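Long-range contacts in fructose-bisphosphate aldolase (Slackia heliotrinireducens, PDB 4MOZ), which belongs to the DeoC/LacD family of aldolases and folds into a TIM barrel, eight parallel strands closed into a ring with helices packed around them: residues Val101-Lys106 and Gln121-Glu126; Gly142-Leu147 and Val174-Pro179; Asp257-Gly262 and Ala290-Asp295. All coordinates share one frame; numbering follows the deposited sequence.

How the contacts relate
Following the chain from the N terminus, the three contacts come one after another; none nests in or crosses another. Contact 1 closes a loop after strand 99-102; the 14 residues between its segments hold no helix or strand, and helix 125-132 begins at its far end. Strand 138-145 follows, and contact 2 pairs its end with strand 172-177 after the chain has passed through helix 152-168. Contacts 1 and 2 touch, sharing a barrel sheet in which strands 99-102 and 138-145 are neighbours. Contact 3 comes last, joining helices 248-260 and 278-294, which strand 266-269 and the short helix 271-274 separate along the chain; it lies across the chain's centre from contact 1, about 30 Å centre to centre.

Contact 1. Residues Val101-Lys106 and Gln121-Glu126; sequences VKMNSK and QLHDIE
Met103, a selenomethionine here, reaches His123 by folding its chain: CG stands anti to the carbonyl carbon (chi1 -62°), and further bends at chi2 and chi3 carry SE and then CE toward 121-126. At His123, CG stands between the backbone N and the carbonyl carbon (chi1 45°), and the ring beyond it turns CE1 to the selenium. The two side chains cross at about a right angle, and SE of Met103 comes 3.7 Å from CE1 of His123, oblique to the ring. Beyond it, CE of Met103 lies 3.5 Å from the backbone O of His123, while the side chain of Gln121 runs beside it in the same direction.

Polar bonds fix the groups around this methyl. Gln121 NE2 donates to His123 O at 2.8 Å, with that oxygen in the amide plane. His123 ND1 donates to Asp124 O at 3.1 Å in a nearly straight bond (176°) lying in the ring plane, which sets the ring's rotation. Through its other nitrogen, NE2, the ring shares a water with Lys102 O.

The backbones meet at one bridge, Asn104 with Gln121, where Leu122 N donates to Met103 O at 2.8 Å. Leu122 CG sits close to the same oxygen, and its CD1 touches CB of Ser105 at 3.9 Å. Next to this, Asn104 O is gripped from opposite faces of its plane by Lys102 NZ and Ser105 OG.

The contact thus anchors the loop between strand 99-102 and helix 125-132 in a beta-alpha-beta unit. Strand 138-145 backs it, with Leu141 against Met103 and Thr144 N bound to Asn104 OD1. Asp124 N-caps the helix through Ala127 N, and Leu156 of the second subunit packs on Leu122.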
loop_
_atom_site.group_PDB
_atom_site.type_symbol
_atom_site.label_atom_id
_atom_site.label_comp_id
_atom_site.label_asym_id
_atom_site.label_seq_id
_atom_site.Cartn_x
_atom_site.Cartn_y
_atom_site.Cartn_z
ATOM N N VAL C 101 8.743 18.510 15.769
ATOM C CA VAL C 101 8.205 18.384 14.415
ATOM C C VAL C 101 6.897 17.594 14.408
ATOM O O VAL C 101 6.865 16.403 14.740
ATOM C CB VAL C 101 9.228 17.765 13.440
ATOM C CG1 VAL C 101 8.638 17.666 12.037
ATOM C CG2 VAL C 101 10.506 18.596 13.418
ATOM N N LYS C 102 5.819 18.281 14.041
ATOM C CA LYS C 102 4.507 17.662 13.940
ATOM C C LYS C 102 4.436 16.847 12.649
ATOM O O LYS C 102 4.385 17.405 11.555
ATOM C CB LYS C 102 3.406 18.728 14.008
ATOM C CG LYS C 102 1.982 18.193 13.960
ATOM C CD LYS C 102 1.711 17.181 15.064
ATOM C CE LYS C 102 0.230 17.105 15.391
ATOM N NZ LYS C 102 -0.560 16.565 14.248
HETATM N N MSE C 103 4.435 15.525 12.801
HETATM C CA MSE C 103 4.604 14.584 11.688
HETATM C C MSE C 103 3.394 14.450 10.767
HETATM O O MSE C 103 3.552 14.180 9.579
HETATM C CB MSE C 103 4.976 13.200 12.220
HETATM C CG MSE C 103 6.280 13.163 12.972
HETATM SE SE MSE C 103 7.799 13.685 11.875
HETATM C CE MSE C 103 7.848 12.158 10.655
ATOM N N ASN C 104 2.194 14.597 11.316
ATOM C CA ASN C 104 0.990 14.538 10.496
ATOM C C ASN C 104 0.156 15.812 10.576
ATOM O O ASN C 104 0.296 16.585 11.519
ATOM C CB ASN C 104 0.161 13.276 10.800
ATOM C CG ASN C 104 -0.439 13.258 12.199
ATOM O OD1 ASN C 104 -0.008 13.978 13.107
ATOM N ND2 ASN C 104 -1.439 12.405 12.382
ATOM N N SER C 105 -0.681 16.035 9.567
ATOM C CA SER C 105 -1.608 17.162 9.534
ATOM C C SER C 105 -2.722 16.898 8.529
ATOM O O SER C 105 -2.538 16.141 7.581
ATOM C CB SER C 105 -0.885 18.460 9.155
ATOM O OG SER C 105 -0.083 18.937 10.225
ATOM N N LYS C 106 -3.869 17.538 8.742
ATOM C CA LYS C 106 -4.979 17.521 7.792
ATOM C C LYS C 106 -5.674 18.875 7.844
ATOM O O LYS C 106 -5.448 19.646 8.779
ATOM C CB LYS C 106 -5.965 16.395 8.123
ATOM C CG LYS C 106 -6.740 16.584 9.419
ATOM C CD LYS C 106 -7.989 15.714 9.441
ATOM C CE LYS C 106 -8.900 16.072 10.605
ATOM N NZ LYS C 106 -9.666 17.327 10.362
ATOM N N GLN C 121 0.775 10.815 8.039
ATOM C CA GLN C 121 2.181 11.158 8.186
ATOM C C GLN C 121 2.636 11.825 6.892
ATOM O O GLN C 121 2.412 11.303 5.807
ATOM C CB GLN C 121 3.023 9.923 8.482
ATOM C CG GLN C 121 4.474 10.258 8.790
ATOM C CD GLN C 121 5.259 9.065 9.296
ATOM O OE1 GLN C 121 4.696 8.150 9.903
ATOM N NE2 GLN C 121 6.569 9.071 9.057
ATOM N N LEU C 122 3.256 12.992 7.019
ATOM C CA LEU C 122 3.546 13.847 5.870
ATOM C C LEU C 122 4.847 13.500 5.162
ATOM O O LEU C 122 5.029 13.859 4.008
ATOM C CB LEU C 122 3.541 15.317 6.292
ATOM C CG LEU C 122 2.227 15.832 6.886
ATOM C CD1 LEU C 122 2.397 17.228 7.477
ATOM C CD2 LEU C 122 1.098 15.807 5.859
ATOM N N HIS C 123 5.741 12.797 5.852
ATOM C CA HIS C 123 7.051 12.418 5.313
ATOM C C HIS C 123 7.667 11.429 6.255
ATOM O O HIS C 123 7.185 11.263 7.371
ATOM C CB HIS C 123 7.956 13.646 5.201
ATOM C CG HIS C 123 7.914 14.526 6.427
ATOM N ND1 HIS C 123 8.588 14.229 7.555
ATOM C CD2 HIS C 123 7.204 15.697 6.688
ATOM C CE1 HIS C 123 8.338 15.168 8.485
ATOM N NE2 HIS C 123 7.490 16.065 7.954
ATOM N N ASP C 124 8.744 10.773 5.841
ATOM C CA ASP C 124 9.413 9.825 6.730
ATOM C C ASP C 124 10.209 10.526 7.843
ATOM O O ASP C 124 10.440 11.744 7.794
ATOM C CB ASP C 124 10.289 8.834 5.944
ATOM C CG ASP C 124 11.377 9.515 5.118
ATOM O OD1 ASP C 124 11.819 10.637 5.461
ATOM O OD2 ASP C 124 11.807 8.910 4.115
ATOM N N ILE C 125 10.617 9.748 8.843
ATOM C CA ILE C 125 11.411 10.271 9.947
ATOM C C ILE C 125 12.781 10.754 9.465
ATOM O O ILE C 125 13.314 11.729 9.988
ATOM C CB ILE C 125 11.544 9.250 11.105
ATOM C CG1 ILE C 125 12.166 9.913 12.343
ATOM C CG2 ILE C 125 12.321 8.005 10.672
ATOM C CD1 ILE C 125 12.009 9.110 13.619
ATOM N N GLU C 126 13.324 10.080 8.454
ATOM C CA GLU C 126 14.631 10.420 7.891
ATOM C C GLU C 126 14.725 11.880 7.451
ATOM O O GLU C 126 15.777 12.497 7.586
ATOM C CB GLU C 126 14.983 9.484 6.727
ATOM C CG GLU C 126 15.447 8.091 7.149
ATOM C CD GLU C 126 14.310 7.128 7.481
ATOM O OE1 GLU C 126 13.121 7.514 7.410
ATOM O OE2 GLU C 126 14.610 5.963 7.811
HETATM O O HOH W 1 5.758 17.814 9.119
#

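Contact 2. Residues Gly142-Leu147 and Val174-Pro179; sequences GYTLYL and VLWIYP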
loop_
_atom_site.group_PDB
_atom_site.type_symbol
_atom_site.label_atom_id
_atom_site.label_comp_id
_atom_site.label_asym_id
_atom_site.label_seq_id
_atom_site.Cartn_x
_atom_site.Cartn_y
_atom_site.Cartn_z
ATOM N N GLY C 142 5.802 15.015 16.987
ATOM C CA GLY C 142 4.394 15.007 17.351
ATOM C C GLY C 142 3.551 14.281 16.315
ATOM O O GLY C 142 3.889 14.268 15.131
ATOM N N TYR C 143 2.452 13.679 16.765
ATOM C CA TYR C 143 1.537 12.956 15.887
ATOM C C TYR C 143 0.136 12.969 16.483
ATOM O O TYR C 143 -0.022 12.793 17.694
ATOM C CB TYR C 143 2.020 11.512 15.679
ATOM C CG TYR C 143 1.265 10.758 14.609
ATOM C CD1 TYR C 143 0.121 10.020 14.930
ATOM C CD2 TYR C 143 1.686 10.778 13.275
ATOM C CE1 TYR C 143 -0.582 9.329 13.959
ATOM C CE2 TYR C 143 0.987 10.082 12.298
ATOM C CZ TYR C 143 -0.149 9.363 12.649
ATOM O OH TYR C 143 -0.869 8.675 11.700
ATOM N N THR C 144 -0.870 13.177 15.634
ATOM C CA THR C 144 -2.277 13.162 16.054
ATOM C C THR C 144 -2.981 11.853 15.689
ATOM O O THR C 144 -2.851 11.368 14.566
ATOM C CB THR C 144 -3.059 14.324 15.411
ATOM O OG1 THR C 144 -2.475 15.562 15.815
ATOM C CG2 THR C 144 -4.528 14.304 15.842
ATOM N N LEU C 145 -3.736 11.297 16.634
ATOM C CA LEU C 145 -4.576 10.123 16.371
ATOM C C LEU C 145 -6.024 10.433 16.700
ATOM O O LEU C 145 -6.314 10.947 17.781
ATOM C CB LEU C 145 -4.146 8.916 17.210
ATOM C CG LEU C 145 -2.767 8.296 17.024
ATOM C CD1 LEU C 145 -1.776 8.892 18.017
ATOM C CD2 LEU C 145 -2.873 6.788 17.208
ATOM N N TYR C 146 -6.926 10.122 15.768
ATOM C CA TYR C 146 -8.359 10.192 16.035
ATOM C C TYR C 146 -8.876 8.787 16.305
ATOM O O TYR C 146 -9.234 8.058 15.384
ATOM C CB TYR C 146 -9.127 10.857 14.878
ATOM C CG TYR C 146 -8.502 12.156 14.419
ATOM C CD1 TYR C 146 -8.670 13.338 15.147
ATOM C CD2 TYR C 146 -7.720 12.199 13.268
ATOM C CE1 TYR C 146 -8.079 14.526 14.730
ATOM C CE2 TYR C 146 -7.127 13.377 12.847
ATOM C CZ TYR C 146 -7.306 14.534 13.576
ATOM O OH TYR C 146 -6.707 15.697 13.144
ATOM N N LEU C 147 -8.880 8.397 17.575
ATOM C CA LEU C 147 -9.443 7.109 17.967
ATOM C C LEU C 147 -10.929 7.112 17.665
ATOM O O LEU C 147 -11.579 8.154 17.756
ATOM C CB LEU C 147 -9.204 6.830 19.454
ATOM C CG LEU C 147 -7.749 6.854 19.948
ATOM C CD1 LEU C 147 -7.694 6.564 21.444
ATOM C CD2 LEU C 147 -6.853 5.890 19.179
ATOM N N VAL C 174 5.402 13.336 21.503
ATOM C CA VAL C 174 4.128 13.834 22.006
ATOM C C VAL C 174 3.024 13.368 21.054
ATOM O O VAL C 174 3.079 13.634 19.852
ATOM C CB VAL C 174 4.100 15.379 22.100
ATOM C CG1 VAL C 174 2.778 15.862 22.686
ATOM C CG2 VAL C 174 5.277 15.902 22.921
ATOM N N LEU C 175 2.030 12.668 21.593
ATOM C CA LEU C 175 0.873 12.282 20.805
ATOM C C LEU C 175 -0.332 13.134 21.169
ATOM O O LEU C 175 -0.677 13.257 22.343
ATOM C CB LEU C 175 0.552 10.798 21.000
ATOM C CG LEU C 175 1.596 9.770 20.547
ATOM C CD1 LEU C 175 1.117 8.363 20.876
ATOM C CD2 LEU C 175 1.906 9.898 19.060
ATOM N N TRP C 176 -0.948 13.746 20.164
ATOM C CA TRP C 176 -2.257 14.357 20.328
ATOM C C TRP C 176 -3.252 13.266 20.128
ATOM O O TRP C 176 -3.238 12.599 19.101
ATOM C CB TRP C 176 -2.496 15.409 19.261
ATOM C CG TRP C 176 -1.819 16.733 19.480
ATOM C CD1 TRP C 176 -2.427 17.954 19.750
ATOM C CD2 TRP C 176 -0.378 17.027 19.408
ATOM N NE1 TRP C 176 -1.492 18.949 19.866
ATOM C CE2 TRP C 176 -0.243 18.463 19.669
ATOM C CE3 TRP C 176 0.765 16.273 19.169
ATOM C CZ2 TRP C 176 0.995 19.098 19.683
ATOM C CZ3 TRP C 176 2.008 16.917 19.194
ATOM C CH2 TRP C 176 2.120 18.300 19.441
ATOM N N ILE C 177 -4.122 13.044 21.099
ATOM C CA ILE C 177 -5.128 12.009 20.928
ATOM C C ILE C 177 -6.528 12.565 21.143
ATOM O O ILE C 177 -6.939 12.826 22.274
ATOM C CB ILE C 177 -4.854 10.759 21.792
ATOM C CG1 ILE C 177 -3.447 10.209 21.500
ATOM C CG2 ILE C 177 -5.910 9.700 21.515
ATOM C CD1 ILE C 177 -3.161 8.823 22.052
ATOM N N TYR C 178 -7.235 12.760 20.032
ATOM C CA TYR C 178 -8.580 13.307 20.035
ATOM C C TYR C 178 -9.550 12.296 19.446
ATOM O O TYR C 178 -9.714 12.239 18.229
ATOM C CB TYR C 178 -8.642 14.582 19.198
ATOM C CG TYR C 178 -7.745 15.707 19.652
ATOM C CD1 TYR C 178 -7.734 16.133 20.982
ATOM C CD2 TYR C 178 -6.936 16.376 18.739
ATOM C CE1 TYR C 178 -6.924 17.178 21.389
ATOM C CE2 TYR C 178 -6.126 17.423 19.137
ATOM C CZ TYR C 178 -6.127 17.819 20.458
ATOM O OH TYR C 178 -5.323 18.862 20.843
ATOM N N PRO C 179 -10.188 11.478 20.300
ATOM C CA PRO C 179 -11.197 10.572 19.765
ATOM C C PRO C 179 -12.257 11.350 18.991
ATOM O O PRO C 179 -12.940 12.213 19.543
ATOM C CB PRO C 179 -11.771 9.913 21.018
ATOM C CG PRO C 179 -10.621 9.908 21.972
ATOM C CD PRO C 179 -9.913 11.215 21.726
#
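The indole of Trp176 is the large bump of this strand pair, and it lies against the chain at Gly142, where there is no side chain in its way. CZ3 of Trp176 meets CA of Gly142 at 3.6 Å, so that Gly142 comes at the edge of the ring, near its plane. One step along the same face, Thr144 OG1 rests 3.4 Å from CB of Trp176. The threonine's other branch, CG2, is anti to the backbone N (OG1 has chi1 -60°) and lies 3.5 Å above the plane of the Tyr146 ring, offset toward its rim.

On the reverse face leucines and isoleucine interlock. CD1 of Leu145 fits between its neighbours on the other strand, 4.0 Å from CD2 of Leu175 and 4.1 Å from CG1 of Ile177. CD2 of Leu175 also presses on CB of Tyr143 at 3.7 Å, and past the strand ends CD1 of Leu147 rests on CG2 of Ile177 at 3.6 Å.

Between the two faces runs a parallel ladder, the strand axes 22° apart. Tyr143 N and Leu145 N donate to Val174 O and Trp176 O; Trp176 N and Tyr178 N return the pattern to Tyr143 O and Leu145 O. The Leu145 N to Trp176 O bond is 2.8 Å long.

The two faces differ in chemistry. Tyr143 and Ile177 point at helices 152-168 and 191-204, a mainly apolar layer in which Tyr143 OH finds Glu158. Thr144 and Trp176 face the barrel interior and both engage Lys102, the threonine through a hydrogen bond to OG1 and the indole through a cation-pi contact, so a polar, aromatic inner face stands against the mainly apolar outer one.

Contact 3. Residues Asp257-Gly262 and Ala290-Asp295; sequences DQIYIG and AITLAD
Tyr260 OH donates to Asp295 OD1 at 2.8 Å, the sole hydrogen bond between 257-262 and 290-295. The oxygen uses its anti lone pair, the one turned away from OD2, and approaches at the edge of the ring, near its plane. The two side chains cross at about a right angle, with ring and carboxylate planes 55° apart. Asp295 is the first residue past the helix to leave its path, with positive phi (72°); CG, anti to the carbonyl carbon (chi1 -57°), brings the carboxylate nearer the tyrosine.

Below the polar bond the helices meet through carbon. Ile259 points at the other helix, and its CD1 lies 4.0 Å from CG2 of Ile291 and 4.1 Å from CA of Thr292. Its other branch, CG2, sits 3.8 Å above the Tyr260 ring, over the centre, and so backs one face of the aromatic group. The bond to CB of Thr292 points away from the other helix, and its OG1 bonds to Asn267 ND2 and Ile288 O.

This is a small helix-helix contact on the outside of the barrel, with a buried apolar part and a more exposed polar tip. Arg36 lies beside it, bonding through NH1 to Thr292 O and making only a long, weak ion pair through NH2 with Asp295 OD1. The hydrogen bond donated by Tyr260 and, more weakly, the nearby Arg36 would be expected to favour a negatively charged Asp295.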
loop_
_atom_site.group_PDB
_atom_site.type_symbol
_atom_site.label_atom_id
_atom_site.label_comp_id
_atom_site.label_asym_id
_atom_site.label_seq_id
_atom_site.Cartn_x
_atom_site.Cartn_y
_atom_site.Cartn_z
ATOM N N ASP C 257 -5.175 24.394 37.885
ATOM C CA ASP C 257 -6.014 23.283 38.339
ATOM C C ASP C 257 -5.649 21.964 37.666
ATOM O O ASP C 257 -5.607 20.925 38.322
ATOM C CB ASP C 257 -7.497 23.590 38.112
ATOM C CG ASP C 257 -8.014 24.697 39.018
ATOM O OD1 ASP C 257 -7.307 25.086 39.975
ATOM O OD2 ASP C 257 -9.135 25.182 38.773
ATOM N N GLN C 258 -5.383 22.013 36.362
ATOM C CA GLN C 258 -5.036 20.817 35.599
ATOM C C GLN C 258 -3.770 20.151 36.131
ATOM O O GLN C 258 -3.693 18.925 36.195
ATOM C CB GLN C 258 -4.889 21.142 34.109
ATOM C CG GLN C 258 -6.218 21.364 33.396
ATOM C CD GLN C 258 -6.077 22.044 32.044
ATOM O OE1 GLN C 258 -4.967 22.332 31.581
ATOM N NE2 GLN C 258 -7.211 22.308 31.400
ATOM N N ILE C 259 -2.787 20.961 36.519
ATOM C CA ILE C 259 -1.539 20.438 37.060
ATOM C C ILE C 259 -1.742 19.881 38.470
ATOM O O ILE C 259 -1.467 18.709 38.722
ATOM C CB ILE C 259 -0.414 21.497 37.067
ATOM C CG1 ILE C 259 -0.066 21.921 35.635
ATOM C CG2 ILE C 259 0.823 20.958 37.783
ATOM C CD1 ILE C 259 0.805 23.158 35.536
ATOM N N TYR C 260 -2.239 20.717 39.378
ATOM C CA TYR C 260 -2.225 20.386 40.801
ATOM C C TYR C 260 -3.425 19.559 41.255
ATOM O O TYR C 260 -3.322 18.814 42.224
ATOM C CB TYR C 260 -2.000 21.645 41.657
ATOM C CG TYR C 260 -0.675 22.324 41.340
ATOM C CD1 TYR C 260 0.532 21.802 41.818
ATOM C CD2 TYR C 260 -0.625 23.464 40.532
ATOM C CE1 TYR C 260 1.747 22.406 41.513
ATOM C CE2 TYR C 260 0.585 24.075 40.222
ATOM C CZ TYR C 260 1.766 23.546 40.713
ATOM O OH TYR C 260 2.969 24.149 40.407
ATOM N N ILE C 261 -4.544 19.667 40.544
ATOM C CA ILE C 261 -5.709 18.829 40.825
ATOM C C ILE C 261 -5.806 17.682 39.812
ATOM O O ILE C 261 -6.040 16.528 40.188
ATOM C CB ILE C 261 -7.023 19.648 40.866
ATOM C CG1 ILE C 261 -6.938 20.735 41.949
ATOM C CG2 ILE C 261 -8.224 18.736 41.102
ATOM C CD1 ILE C 261 -8.010 21.805 41.861
ATOM N N GLY C 262 -5.607 18.001 38.535
ATOM C CA GLY C 262 -5.779 17.029 37.455
ATOM C C GLY C 262 -4.586 16.130 37.185
ATOM O O GLY C 262 -4.693 15.168 36.426
ATOM N N ALA C 290 5.506 30.367 33.781
ATOM C CA ALA C 290 5.722 30.642 35.199
ATOM C C ALA C 290 4.951 29.655 36.067
ATOM O O ALA C 290 5.494 29.135 37.041
ATOM C CB ALA C 290 5.356 32.078 35.542
ATOM N N ILE C 291 3.696 29.389 35.702
ATOM C CA ILE C 291 2.908 28.348 36.363
ATOM C C ILE C 291 3.528 26.971 36.129
ATOM O O ILE C 291 3.795 26.237 37.079
ATOM C CB ILE C 291 1.438 28.342 35.892
ATOM C CG1 ILE C 291 0.722 29.607 36.374
ATOM C CG2 ILE C 291 0.714 27.093 36.386
ATOM C CD1 ILE C 291 -0.655 29.813 35.776
ATOM N N THR C 292 3.785 26.655 34.862
ATOM C CA THR C 292 4.169 25.311 34.440
ATOM C C THR C 292 5.578 24.914 34.878
ATOM O O THR C 292 5.788 23.807 35.370
ATOM C CB THR C 292 4.025 25.176 32.913
ATOM O OG1 THR C 292 2.727 25.642 32.526
ATOM C CG2 THR C 292 4.202 23.732 32.457
ATOM N N LEU C 293 6.533 25.821 34.705
ATOM C CA LEU C 293 7.941 25.517 34.970
ATOM C C LEU C 293 8.444 25.990 36.340
ATOM O O LEU C 293 9.361 25.384 36.907
ATOM C CB LEU C 293 8.827 26.091 33.856
ATOM C CG LEU C 293 8.413 25.776 32.411
ATOM C CD1 LEU C 293 9.196 26.624 31.417
ATOM C CD2 LEU C 293 8.567 24.293 32.101
ATOM N N ALA C 294 7.844 27.062 36.862
ATOM C CA ALA C 294 8.329 27.710 38.090
ATOM C C ALA C 294 7.340 27.718 39.268
ATOM O O ALA C 294 7.629 28.298 40.315
ATOM C CB ALA C 294 8.812 29.123 37.784
ATOM N N ASP C 295 6.178 27.092 39.089
ATOM C CA ASP C 295 5.220 26.846 40.182
ATOM C C ASP C 295 4.456 28.067 40.710
ATOM O O ASP C 295 3.857 28.001 41.792
ATOM C CB ASP C 295 5.909 26.117 41.345
ATOM C CG ASP C 295 6.546 24.811 40.917
ATOM O OD1 ASP C 295 5.797 23.883 40.547
ATOM O OD2 ASP C 295 7.796 24.721 40.940
#